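Local coordinates for choline binding protein PCPA (Streptococcus pneumoniae, PDB 4CP6) that is a pneumococcal choline-binding protein with a leucine-rich repeat fold, studied as a vaccine antigen and probably attached to the bacterial surface, at residues Phe383-Pro386 and Lys390-Val393; Lys341-Gly346 and Ser354-Gly359; Val401-Leu406 and Asn410-Glu415; Leu320-Asn325 and His332-Leu337; Ile297-Ser302 and Leu309-Asn314. All blocks are in the same frame, centred on the assembly; numbering follows the deposited sequence. Where two conformers were deposited one is given.

Contact 1 (Phe383-Pro386 and Lys390-Val393)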
# COMPACT_ATOMS: atom_id res chain seq x y z
N PHE A 383 -6.99 8.92 -26.95
CA PHE A 383 -8.36 8.54 -26.63
C PHE A 383 -8.69 7.16 -27.12
O PHE A 383 -8.36 6.79 -28.26
CB PHE A 383 -9.33 9.53 -27.33
CG PHE A 383 -9.23 10.94 -26.81
CD1 PHE A 383 -9.75 11.28 -25.57
CD2 PHE A 383 -8.64 11.95 -27.58
CE1 PHE A 383 -9.64 12.58 -25.08
CE2 PHE A 383 -8.59 13.26 -27.11
CZ PHE A 383 -9.09 13.57 -25.86
N ALA A 384 -9.40 6.40 -26.29
CA ALA A 384 -10.01 5.13 -26.67
C ALA A 384 -11.38 5.23 -26.04
O ALA A 384 -11.61 4.82 -24.88
CB ALA A 384 -9.22 3.94 -26.13
N ILE A 385 -12.28 5.91 -26.76
CA ILE A 385 -13.58 6.29 -26.22
C ILE A 385 -14.73 5.92 -27.16
O ILE A 385 -14.51 5.70 -28.36
CB ILE A 385 -13.59 7.82 -25.96
CG1 ILE A 385 -13.43 8.65 -27.26
CG2 ILE A 385 -12.52 8.21 -24.92
CD1 ILE A 385 -13.66 10.17 -27.07
N PRO A 386 -15.98 5.91 -26.66
CA PRO A 386 -17.12 5.63 -27.55
C PRO A 386 -17.24 6.70 -28.64
O PRO A 386 -16.97 7.90 -28.42
CB PRO A 386 -18.32 5.66 -26.60
CG PRO A 386 -17.72 5.30 -25.24
CD PRO A 386 -16.43 6.07 -25.25
N LYS A 390 -19.19 13.58 -27.78
CA LYS A 390 -19.09 14.80 -28.55
C LYS A 390 -17.92 15.63 -28.07
O LYS A 390 -17.73 15.76 -26.84
CB LYS A 390 -20.36 15.65 -28.39
CG LYS A 390 -21.66 14.91 -28.38
CD LYS A 390 -22.73 15.80 -27.82
CE LYS A 390 -23.75 14.94 -27.15
NZ LYS A 390 -24.76 14.39 -28.08
N PHE A 391 -17.19 16.22 -28.99
CA PHE A 391 -16.13 17.15 -28.62
C PHE A 391 -16.55 18.56 -28.90
O PHE A 391 -17.17 18.84 -29.95
CB PHE A 391 -14.85 16.89 -29.41
CG PHE A 391 -14.04 15.70 -28.95
CD1 PHE A 391 -14.29 14.43 -29.46
CD2 PHE A 391 -12.99 15.85 -28.05
CE1 PHE A 391 -13.51 13.33 -29.07
CE2 PHE A 391 -12.22 14.75 -27.65
CZ PHE A 391 -12.49 13.50 -28.16
N TYR A 392 -16.12 19.49 -28.03
CA TYR A 392 -16.35 20.93 -28.17
C TYR A 392 -14.95 21.54 -28.19
O TYR A 392 -14.18 21.37 -27.21
CB TYR A 392 -17.24 21.48 -27.04
CG TYR A 392 -18.62 20.86 -26.96
CD1 TYR A 392 -18.82 19.63 -26.34
CD2 TYR A 392 -19.74 21.49 -27.54
CE1 TYR A 392 -20.09 19.03 -26.30
CE2 TYR A 392 -21.01 20.91 -27.48
CZ TYR A 392 -21.18 19.68 -26.86
OH TYR A 392 -22.43 19.08 -26.79
N VAL A 393 -14.58 22.21 -29.28
CA VAL A 393 -13.23 22.74 -29.46
C VAL A 393 -13.28 24.23 -29.86
O VAL A 393 -14.35 24.72 -30.21
CB VAL A 393 -12.38 21.92 -30.46
CG1 VAL A 393 -12.28 20.45 -30.02
CG2 VAL A 393 -12.94 22.00 -31.88
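F383 and I385 face F391 across about 11 to 12 Å of backbone separation: from the CA of F391 to the CA of F383 is 11.8 Å, and to the CA of I385 11.4 Å. Residues 383-386 form no regular strand, yet F383 and I385 have extended backbones, and being two residues apart they send their side chains to the same side, toward strand 390-393. The two rings meet edge-to-face. F391 presents its edge to a face of F383, with ring centres 5.2 Å apart and planes at 77°. Its CZ stands 4.0 Å above the F383 plane, over the centre of that ring, while F391 CE2 comes within 3.8 Å of F383 CZ. This is the interior of the leucine-rich repeat solenoid, where a loop residue on one flank reaches across a coil to the parallel sheet on the other. Strand 390-393 belongs to that sheet: I367 of strand 366-369 touches F383, I385 and F391 alike, and F391 pairs through its backbone with D411 and I413. Beside the ring pair, I385 extends its CG1 branch. With CG1 lying between the backbone N and the carbonyl carbon (chi1 64°) and the rest of the branch stretched out (chi2 171°), CD1 is carried to 3.7 Å from F391 CZ and equally near F391 CE1. That methyl approaches obliquely; the far end of the F391 ring thus has the F383 face and the I385 methyl as neighbours. L402 and L406 also touch both F383 and F391.

Contact 2 (Lys341-Gly346 and Ser354-Gly359)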
# COMPACT_ATOMS: atom_id res chain seq x y z
N LYS A 341 -20.07 11.95 -17.08
CA LYS A 341 -20.88 12.53 -18.15
C LYS A 341 -20.12 13.56 -18.96
O LYS A 341 -20.37 13.73 -20.16
CB LYS A 341 -22.12 13.20 -17.51
CG LYS A 341 -23.08 12.22 -16.85
CD LYS A 341 -24.32 12.93 -16.27
CE LYS A 341 -24.07 13.51 -14.89
NZ LYS A 341 -25.34 13.74 -14.15
N SER A 342 -19.16 14.24 -18.33
CA SER A 342 -18.47 15.31 -18.99
C SER A 342 -17.04 15.42 -18.50
O SER A 342 -16.79 15.23 -17.31
CB SER A 342 -19.19 16.63 -18.67
OG SER A 342 -18.62 17.73 -19.35
N LEU A 343 -16.14 15.80 -19.42
CA LEU A 343 -14.75 16.08 -19.10
C LEU A 343 -14.40 17.45 -19.69
O LEU A 343 -14.71 17.70 -20.88
CB LEU A 343 -13.82 14.98 -19.68
CG LEU A 343 -12.34 15.33 -19.64
CD1 LEU A 343 -11.81 15.26 -18.20
CD2 LEU A 343 -11.52 14.37 -20.52
N THR A 344 -13.76 18.33 -18.91
CA THR A 344 -13.27 19.60 -19.42
C THR A 344 -11.77 19.63 -19.28
O THR A 344 -11.25 19.23 -18.23
CB THR A 344 -13.92 20.80 -18.71
OG1 THR A 344 -15.32 20.77 -19.00
CG2 THR A 344 -13.31 22.14 -19.15
N ILE A 345 -11.07 20.05 -20.33
CA ILE A 345 -9.62 20.12 -20.34
C ILE A 345 -9.28 21.60 -20.35
O ILE A 345 -9.59 22.31 -21.32
CB ILE A 345 -9.04 19.37 -21.57
CG1 ILE A 345 -9.65 17.95 -21.68
CG2 ILE A 345 -7.52 19.32 -21.49
CD1 ILE A 345 -9.15 17.11 -22.87
N GLY A 346 -8.60 22.04 -19.29
CA GLY A 346 -8.25 23.44 -19.03
C GLY A 346 -7.46 24.17 -20.09
O GLY A 346 -6.87 23.57 -21.00
N SER A 354 -0.39 9.92 -24.73
CA SER A 354 -0.93 8.61 -25.01
C SER A 354 -1.66 8.12 -23.77
O SER A 354 -1.25 8.42 -22.64
CB SER A 354 0.22 7.65 -25.28
OG SER A 354 0.81 7.97 -26.53
N PHE A 355 -2.70 7.32 -23.97
CA PHE A 355 -3.42 6.63 -22.88
C PHE A 355 -4.08 7.58 -21.89
O PHE A 355 -4.27 7.24 -20.71
CB PHE A 355 -2.47 5.65 -22.15
CG PHE A 355 -1.78 4.68 -23.09
CD1 PHE A 355 -2.51 3.82 -23.89
CD2 PHE A 355 -0.39 4.67 -23.20
CE1 PHE A 355 -1.87 2.92 -24.75
CE2 PHE A 355 0.25 3.78 -24.07
CZ PHE A 355 -0.50 2.91 -24.83
N PHE A 356 -4.48 8.75 -22.35
CA PHE A 356 -5.10 9.78 -21.53
C PHE A 356 -6.48 9.39 -21.00
O PHE A 356 -6.75 9.53 -19.79
CB PHE A 356 -5.18 11.03 -22.38
CG PHE A 356 -5.71 12.28 -21.73
CD1 PHE A 356 -4.97 12.94 -20.74
CD2 PHE A 356 -6.88 12.88 -22.19
CE1 PHE A 356 -5.43 14.15 -20.19
CE2 PHE A 356 -7.34 14.08 -21.64
CZ PHE A 356 -6.59 14.71 -20.66
N LEU A 357 -7.35 8.86 -21.88
CA LEU A 357 -8.72 8.55 -21.49
C LEU A 357 -9.14 7.26 -22.16
O LEU A 357 -8.99 7.12 -23.38
CB LEU A 357 -9.60 9.73 -21.85
CG LEU A 357 -11.07 9.58 -21.54
CD1 LEU A 357 -11.32 9.41 -20.01
CD2 LEU A 357 -11.85 10.75 -22.06
N SER A 358 -9.59 6.28 -21.37
CA SER A 358 -9.88 4.95 -21.89
C SER A 358 -10.75 4.19 -20.91
O SER A 358 -11.10 4.69 -19.83
CB SER A 358 -8.58 4.17 -22.14
OG SER A 358 -7.87 3.98 -20.92
N GLY A 359 -11.07 2.95 -21.27
CA GLY A 359 -11.85 2.06 -20.42
C GLY A 359 -13.34 2.30 -20.47
O GLY A 359 -13.86 2.90 -21.41
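F356 contributes the largest surface to this contact, and it meets I345 and L343 of the facing strand. The F356 ring runs inward with CG anti to the backbone N (chi1 -176°), which brings CE2 to 3.7 Å from the CD1 methyl of I345; the neighbouring ring atom, F356 CZ, is 4.1 Å from the same methyl. I345 comes from the opposite direction on an extended CG1 branch (chi2 180°), and its methyl reaches the ring obliquely. A second methyl, L343 CD2, lies farther off, 4.3 Å from F356 CE2, so the same ring corner is touched from both strand residues. L343, next in buried surface, divides its contacts. Its CD2 also meets CD2 of L357 at 3.9 Å, the two leucines pointing at each other tip to tip. The backbones stay well apart, with the CA atoms of L343 and L357 9.9 Å from each other and those of I345 and F356 11.3 Å, so the two backbones are bridged by side chains. All four touching residues are buried. M334 borders L343, F356 and L357, F329 meets the F356 ring edge-to-face, and I367 lies against I345 and L357 from strand 366-369. Strand 342-345 pairs in parallel with strands 319-322 and 366-369, whereas the short strand 357-358 pairs with 334-335 on the other flank of the coil. One coil gives a strand to each of two parallel sheets, with leucine, isoleucine and phenylalanine between them, as expected of a leucine-rich repeat solenoid.

Contact 3 (Val401-Leu406 and Asn410-Glu415)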
# COMPACT_ATOMS: atom_id res chain seq x y z
N VAL A 401 -6.93 18.36 -36.04
CA VAL A 401 -6.02 17.51 -35.27
C VAL A 401 -6.79 16.31 -34.68
O VAL A 401 -6.35 15.15 -34.80
CB VAL A 401 -5.31 18.34 -34.17
CG1 VAL A 401 -4.60 17.42 -33.18
CG2 VAL A 401 -4.33 19.33 -34.80
N LEU A 402 -7.95 16.56 -34.09
CA LEU A 402 -8.76 15.44 -33.57
C LEU A 402 -9.18 14.47 -34.65
O LEU A 402 -9.00 13.26 -34.49
CB LEU A 402 -10.00 15.93 -32.85
CG LEU A 402 -9.81 16.51 -31.47
CD1 LEU A 402 -11.12 17.08 -30.96
CD2 LEU A 402 -9.29 15.43 -30.46
N LYS A 403 -9.72 14.96 -35.79
CA LYS A 403 -10.15 14.08 -36.86
C LYS A 403 -9.02 13.20 -37.37
O LYS A 403 -9.26 12.06 -37.79
CB LYS A 403 -10.68 14.88 -38.05
CG LYS A 403 -12.04 15.50 -37.81
CD LYS A 403 -12.43 16.45 -38.95
CE LYS A 403 -13.16 15.77 -40.09
NZ LYS A 403 -13.81 16.76 -40.99
N SER A 404 -7.79 13.74 -37.39
CA SER A 404 -6.66 13.02 -37.91
C SER A 404 -6.15 11.93 -36.95
O SER A 404 -5.52 10.97 -37.39
CB SER A 404 -5.54 13.99 -38.22
OG SER A 404 -4.44 13.31 -38.80
N ASN A 405 -6.41 12.07 -35.64
CA ASN A 405 -5.86 11.18 -34.62
C ASN A 405 -6.86 10.28 -33.93
O ASN A 405 -6.46 9.24 -33.40
CB ASN A 405 -5.08 11.99 -33.60
CG ASN A 405 -3.88 12.64 -34.24
OD1 ASN A 405 -3.88 13.85 -34.59
ND2 ASN A 405 -2.88 11.85 -34.53
N LEU A 406 -8.14 10.65 -33.94
CA LEU A 406 -9.16 9.83 -33.27
C LEU A 406 -9.42 8.53 -33.98
O LEU A 406 -9.61 8.52 -35.21
CB LEU A 406 -10.49 10.57 -33.15
CG LEU A 406 -10.59 11.66 -32.09
CD1 LEU A 406 -11.85 12.46 -32.31
CD2 LEU A 406 -10.57 11.04 -30.67
N ASN A 410 -16.10 10.81 -34.00
CA ASN A 410 -16.93 11.58 -33.07
C ASN A 410 -17.42 12.89 -33.68
O ASN A 410 -16.69 13.53 -34.44
CB ASN A 410 -16.10 11.95 -31.84
CG ASN A 410 -15.56 10.74 -31.14
OD1 ASN A 410 -14.64 10.10 -31.63
ND2 ASN A 410 -16.12 10.39 -30.00
N ASP A 411 -18.61 13.33 -33.24
CA ASP A 411 -19.11 14.66 -33.60
C ASP A 411 -18.18 15.69 -32.89
O ASP A 411 -17.95 15.58 -31.67
CB ASP A 411 -20.54 14.79 -33.06
CG ASP A 411 -21.23 16.07 -33.45
OD1 ASP A 411 -20.87 16.64 -34.49
OD2 ASP A 411 -22.19 16.47 -32.74
N ILE A 412 -17.63 16.65 -33.65
CA ILE A 412 -16.76 17.71 -33.16
C ILE A 412 -17.40 19.04 -33.52
O ILE A 412 -17.62 19.33 -34.72
CB ILE A 412 -15.33 17.63 -33.70
CG1 ILE A 412 -14.70 16.23 -33.42
CG2 ILE A 412 -14.48 18.75 -33.10
CD1 ILE A 412 -13.47 15.97 -34.21
N ILE A 413 -17.69 19.84 -32.49
CA ILE A 413 -18.32 21.16 -32.62
C ILE A 413 -17.28 22.25 -32.36
O ILE A 413 -16.64 22.26 -31.30
CB ILE A 413 -19.54 21.26 -31.68
CG1 ILE A 413 -20.57 20.15 -32.05
CG2 ILE A 413 -20.18 22.67 -31.76
CD1 ILE A 413 -21.66 19.87 -31.00
N VAL A 414 -17.10 23.16 -33.32
CA VAL A 414 -16.18 24.29 -33.18
C VAL A 414 -17.01 25.45 -32.62
O VAL A 414 -17.97 25.91 -33.26
CB VAL A 414 -15.48 24.67 -34.51
CG1 VAL A 414 -14.59 25.90 -34.33
CG2 VAL A 414 -14.67 23.49 -35.05
N GLU A 415 -16.66 25.94 -31.43
CA GLU A 415 -17.39 27.05 -30.81
C GLU A 415 -17.23 28.35 -31.63
O GLU A 415 -16.21 28.55 -32.28
CB GLU A 415 -16.83 27.26 -29.38
CG GLU A 415 -17.57 28.26 -28.50
CD GLU A 415 -17.24 28.25 -27.01
OE1 GLU A 415 -16.09 27.90 -26.65
OE2 GLU A 415 -18.13 28.61 -26.21
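I412 aims its side chain at one flank of helix 396-405, where L402, K403 and L406 receive it. Its CB and CG1 act as a stem, with CG1 placed opposite the carbonyl carbon (chi1 -55°) and the chain then nearly straight (chi2 165°); they carry the methyl without a close partner of their own in residues 401-406. The CG2 branch faces L402, 4.3 Å from its CD1. At the tip, CD1 of I412 lies 3.7 Å from L402 CB, 4.2 Å from L402 CD1 and 3.9 Å from K403 CG, and L406 CD1 is 4.3 Å away; the I412 chain meets those of L402 and K403 at a slant. For K403 the contact uses the aliphatic root of an otherwise exposed side chain. L406, the first residue beyond the helix, sends CD1 to 3.7 Å from N410 OD1, the two side chains crossing at about a right angle. The N410 amide has its polar partners elsewhere: OD1 is hydrogen-bonded to T408 OG1, and ND2 to the V389 carbonyl oxygen. The contact closes the beta-alpha-beta unit of strand 390-393, helix 396-405 and strand 412-414, in which the two strands are parallel neighbours and L402 also rests on F391 and V393. Between these two segments the joint is methyl and methylene packing; K399 of the same helix adds a hydrogen bond from NZ to I412 O, while the amide at the border is tied to the adjoining turns.

Contact 4 (Leu320-Asn325 and His332-Leu337)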
# COMPACT_ATOMS: atom_id res chain seq x y z
N LEU A 320 -15.43 15.75 -14.56
CA LEU A 320 -14.07 16.10 -14.20
C LEU A 320 -13.72 17.36 -14.93
O LEU A 320 -13.89 17.43 -16.16
CB LEU A 320 -13.05 15.02 -14.58
CG LEU A 320 -12.70 13.99 -13.55
CD1 LEU A 320 -11.85 12.88 -14.16
CD2 LEU A 320 -11.98 14.63 -12.34
N ILE A 321 -13.24 18.36 -14.20
CA ILE A 321 -12.75 19.57 -14.77
C ILE A 321 -11.25 19.63 -14.51
O ILE A 321 -10.83 19.90 -13.37
CB ILE A 321 -13.48 20.81 -14.22
CG1 ILE A 321 -15.00 20.69 -14.51
CG2 ILE A 321 -12.86 22.09 -14.79
CD1 ILE A 321 -15.85 21.66 -13.68
N LEU A 322 -10.44 19.36 -15.53
CA LEU A 322 -8.98 19.43 -15.38
C LEU A 322 -8.59 20.91 -15.43
O LEU A 322 -8.98 21.64 -16.35
CB LEU A 322 -8.27 18.64 -16.48
CG LEU A 322 -8.62 17.14 -16.57
CD1 LEU A 322 -7.95 16.51 -17.79
CD2 LEU A 322 -8.23 16.39 -15.27
N PRO A 323 -7.88 21.37 -14.40
CA PRO A 323 -7.58 22.80 -14.30
C PRO A 323 -6.62 23.29 -15.34
O PRO A 323 -6.01 22.52 -16.09
CB PRO A 323 -7.10 22.98 -12.85
CG PRO A 323 -6.58 21.64 -12.46
CD PRO A 323 -7.41 20.62 -13.22
N ASP A 324 -6.54 24.61 -15.43
CA ASP A 324 -5.91 25.24 -16.57
C ASP A 324 -4.43 25.04 -16.78
O ASP A 324 -3.95 25.24 -17.89
CB ASP A 324 -6.20 26.76 -16.56
CG ASP A 324 -7.68 27.12 -16.68
OD1 ASP A 324 -8.44 26.34 -17.30
OD2 ASP A 324 -8.09 28.18 -16.13
N ASN A 325 -3.71 24.66 -15.71
CA ASN A 325 -2.25 24.65 -15.73
C ASN A 325 -1.59 23.28 -15.49
O ASN A 325 -0.41 23.23 -15.17
CB ASN A 325 -1.77 25.66 -14.65
CG ASN A 325 -2.53 26.98 -14.67
OD1 ASN A 325 -2.49 27.69 -15.68
ND2 ASN A 325 -3.29 27.31 -13.60
N HIS A 332 -2.42 6.39 -18.54
CA HIS A 332 -3.73 5.92 -18.05
C HIS A 332 -4.22 6.76 -16.88
O HIS A 332 -4.68 6.23 -15.88
CB HIS A 332 -3.72 4.42 -17.70
CG HIS A 332 -3.55 3.56 -18.91
ND1 HIS A 332 -4.57 3.38 -19.83
CD2 HIS A 332 -2.47 2.88 -19.32
CE1 HIS A 332 -4.08 2.53 -20.73
NE2 HIS A 332 -2.81 2.25 -20.50
N VAL A 333 -4.17 8.09 -17.03
CA VAL A 333 -4.55 8.94 -15.92
C VAL A 333 -6.05 8.81 -15.60
O VAL A 333 -6.42 8.94 -14.42
CB VAL A 333 -4.11 10.39 -16.16
CG1 VAL A 333 -4.78 10.99 -17.40
CG2 VAL A 333 -4.39 11.25 -14.93
N MET A 334 -6.90 8.58 -16.63
CA MET A 334 -8.35 8.42 -16.42
C MET A 334 -8.79 7.14 -17.10
O MET A 334 -8.72 7.01 -18.33
CB MET A 334 -9.14 9.60 -17.01
CG MET A 334 -8.88 10.93 -16.28
SD MET A 334 -9.57 12.34 -17.19
CE MET A 334 -8.38 12.48 -18.55
N ASN A 335 -9.28 6.19 -16.31
CA ASN A 335 -9.71 4.93 -16.91
C ASN A 335 -10.86 4.36 -16.07
O ASN A 335 -10.75 4.26 -14.84
CB ASN A 335 -8.55 3.91 -17.00
CG ASN A 335 -8.98 2.54 -17.51
OD1 ASN A 335 -9.61 1.76 -16.79
ND2 ASN A 335 -8.69 2.22 -18.77
N GLY A 336 -11.91 3.89 -16.73
CA GLY A 336 -12.99 3.18 -16.05
C GLY A 336 -13.81 4.08 -15.15
O GLY A 336 -13.75 3.98 -13.90
N LEU A 337 -14.54 5.00 -15.78
CA LEU A 337 -15.35 6.04 -15.12
C LEU A 337 -16.76 5.96 -15.71
O LEU A 337 -17.13 6.74 -16.59
CB LEU A 337 -14.71 7.42 -15.36
CG LEU A 337 -13.20 7.50 -14.96
CD1 LEU A 337 -12.54 8.73 -15.44
CD2 LEU A 337 -13.00 7.30 -13.45
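M334 reaches L320 and L322 by a chain that runs straight and then bends. Through CB, CG and SD it is extended (chi2 169°), and at chi3, -74°, it turns so that CE leaves the line of the chain. The stem and the tip therefore serve different leucines. L320 slides past the methionine in the opposite direction: its CD1 lies 3.8 Å from M334 SD and 4.1 Å from M334 CG. L322 instead meets it tip to tip, CD1 to M334 CE at 4.1 Å. L320 has a chi1 of -93°, some thirty degrees off the staggered position, which suggests that its branches are accommodated to their neighbours rather than relaxed. The same L320 CD1 also reaches L337 CD1, though more loosely, at 4.4 Å. Only apolar atoms and the thioether sulfur take part, and all four residues are buried. Backbone separation is large, 9.8 Å between the CA atoms of L320 and M334, so the methionine and the leucine each cover part of the gap. Outside the two segments, M334 is flanked by F311 and L343 and also touches L357 and F356. Strand 319-322 is at the edge of a five-stranded parallel sheet as counted in this chain, while 334-335 is the middle strand of a three-stranded one. M334 lies 23 residues after F311 and 23 before L357, and L320 is 23 before L343; such a regular spacing of inward-facing apolar residues, with a stacked strand on each flank, is characteristic of the leucine-rich repeat solenoid.

Contact 5 (Ile297-Ser302 and Leu309-Asn314)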
# COMPACT_ATOMS: atom_id res chain seq x y z
N ILE A 297 -15.24 16.09 -7.49
CA ILE A 297 -13.92 16.46 -7.01
C ILE A 297 -13.56 17.82 -7.54
O ILE A 297 -13.71 18.07 -8.74
CB ILE A 297 -12.87 15.39 -7.34
CG1 ILE A 297 -11.51 15.75 -6.67
CG2 ILE A 297 -12.72 15.19 -8.87
CD1 ILE A 297 -10.55 14.71 -6.77
N SER A 298 -13.10 18.73 -6.66
CA SER A 298 -12.68 20.06 -7.11
C SER A 298 -11.15 20.04 -7.24
O SER A 298 -10.46 19.75 -6.25
CB SER A 298 -13.13 21.12 -6.11
OG SER A 298 -12.68 22.40 -6.54
N LEU A 299 -10.63 20.33 -8.43
CA LEU A 299 -9.19 20.34 -8.70
C LEU A 299 -8.73 21.78 -8.80
O LEU A 299 -9.34 22.58 -9.51
CB LEU A 299 -8.90 19.61 -10.02
CG LEU A 299 -9.38 18.14 -10.07
CD1 LEU A 299 -9.12 17.55 -11.46
CD2 LEU A 299 -8.69 17.29 -8.99
N PRO A 300 -7.62 22.11 -8.12
CA PRO A 300 -7.21 23.52 -8.01
C PRO A 300 -6.37 24.08 -9.14
O PRO A 300 -5.75 23.34 -9.90
CB PRO A 300 -6.42 23.54 -6.69
CG PRO A 300 -5.76 22.16 -6.68
CD PRO A 300 -6.84 21.25 -7.21
N ASN A 301 -6.35 25.43 -9.27
CA ASN A 301 -5.53 26.11 -10.26
C ASN A 301 -4.05 25.76 -10.13
O ASN A 301 -3.35 25.74 -11.13
CB ASN A 301 -5.69 27.64 -10.11
CG ASN A 301 -7.11 28.08 -10.39
OD1 ASN A 301 -7.76 28.83 -9.61
ND2 ASN A 301 -7.63 27.63 -11.51
N SER A 302 -3.58 25.47 -8.90
CA SER A 302 -2.19 25.12 -8.64
C SER A 302 -1.80 23.71 -9.09
O SER A 302 -0.60 23.40 -9.07
CB SER A 302 -1.90 25.26 -7.15
OG SER A 302 -2.84 24.51 -6.41
N LEU A 309 -3.20 6.37 -13.33
CA LEU A 309 -4.38 5.75 -12.76
C LEU A 309 -4.86 6.46 -11.51
O LEU A 309 -5.45 5.83 -10.64
CB LEU A 309 -4.20 4.23 -12.56
CG LEU A 309 -4.09 3.45 -13.90
CD1 LEU A 309 -3.42 2.08 -13.70
CD2 LEU A 309 -5.47 3.30 -14.53
N ALA A 310 -4.74 7.79 -11.48
CA ALA A 310 -5.26 8.52 -10.32
C ALA A 310 -6.81 8.42 -10.29
O ALA A 310 -7.39 8.34 -9.21
CB ALA A 310 -4.85 10.00 -10.41
N PHE A 311 -7.45 8.46 -11.47
CA PHE A 311 -8.89 8.33 -11.62
C PHE A 311 -9.13 7.00 -12.29
O PHE A 311 -8.96 6.87 -13.51
CB PHE A 311 -9.45 9.49 -12.46
CG PHE A 311 -9.28 10.82 -11.77
CD1 PHE A 311 -10.12 11.19 -10.73
CD2 PHE A 311 -8.29 11.70 -12.17
CE1 PHE A 311 -9.97 12.44 -10.10
CE2 PHE A 311 -8.13 12.94 -11.52
CZ PHE A 311 -8.99 13.29 -10.51
N TYR A 312 -9.46 5.99 -11.50
CA TYR A 312 -9.55 4.61 -11.99
C TYR A 312 -10.63 3.90 -11.22
O TYR A 312 -10.52 3.75 -10.01
CB TYR A 312 -8.20 3.94 -11.73
CG TYR A 312 -8.05 2.49 -12.12
CD1 TYR A 312 -8.64 1.99 -13.28
CD2 TYR A 312 -7.21 1.64 -11.40
CE1 TYR A 312 -8.40 0.69 -13.71
CE2 TYR A 312 -6.98 0.33 -11.81
CZ TYR A 312 -7.58 -0.14 -12.96
OH TYR A 312 -7.35 -1.44 -13.40
N GLY A 313 -11.67 3.47 -11.91
CA GLY A 313 -12.74 2.73 -11.23
C GLY A 313 -13.59 3.59 -10.32
O GLY A 313 -14.20 3.07 -9.36
N ASN A 314 -13.68 4.90 -10.59
CA ASN A 314 -14.54 5.79 -9.81
C ASN A 314 -15.97 5.64 -10.34
O ASN A 314 -16.42 6.39 -11.22
CB ASN A 314 -14.07 7.21 -9.90
CG ASN A 314 -12.69 7.34 -9.32
OD1 ASN A 314 -12.49 7.20 -8.09
ND2 ASN A 314 -11.73 7.57 -10.16
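I297 and L299 meet the edge of the F311 ring, both near the ring plane. I297 offers two methyls to one ring atom: its CD1 and CG2 each lie 4.1 Å from F311 CE1. Its CG1 opposite the backbone N (chi1 -173°) and the extended CD1 (chi2 172°) let the branch project across the coil. L299 takes the next ring position, its CD2 standing 4.3 Å from F311 CZ. These distances are loose, and the buried surface is modest, 102 Å² in all. The CA atoms of I297 and F311 are 10.6 Å apart. M334 and L320 add further apolar contacts to F311. Its aromatic neighbour is F288, whose ring meets that of F311 with planes at about 35°. Polar bonds belong to the turns and strands around the contact. S298 pairs through its backbone with L274 and L276, and F311 with V333, joining each strand to its own sheet. In the turn after strand 296-298, the carboxylate of E278 accepts from the backbone N of N301 and of S302, while S302 OG is bonded to L280 O and G279 N. Hydrogen bonds thus knit coil to coil along the leucine-rich repeat solenoid, whereas here the gap between I297, L299 and F311 is bridged by loose methyl-to-ring-edge contacts, which rest on dispersion.

Along the chain the contacts follow one another in series, none nesting in or crossing another. Contact 5 closes the loop through strand 305-306, contact 4 that through 328-329 and contact 2 that through 351-352; contacts 1 and 3 each close a three-residue turn. Contacts 5, 4 and 2 form successive rungs: N335 N to F311 O measures 2.9 Å and T344 O to L322 N 2.8 Å, probable hydrogen bonds. Contact 2 passes on to contact 1 through A384 N and L357 O, 3.0 Å apart, and contact 1 to contact 3 through F391 O and I413 N, at 2.8 Å. Contacts 3 and 5, centres about 25 Å apart, mark the ends, the repeat coils running into the terminal beta-alpha-beta unit.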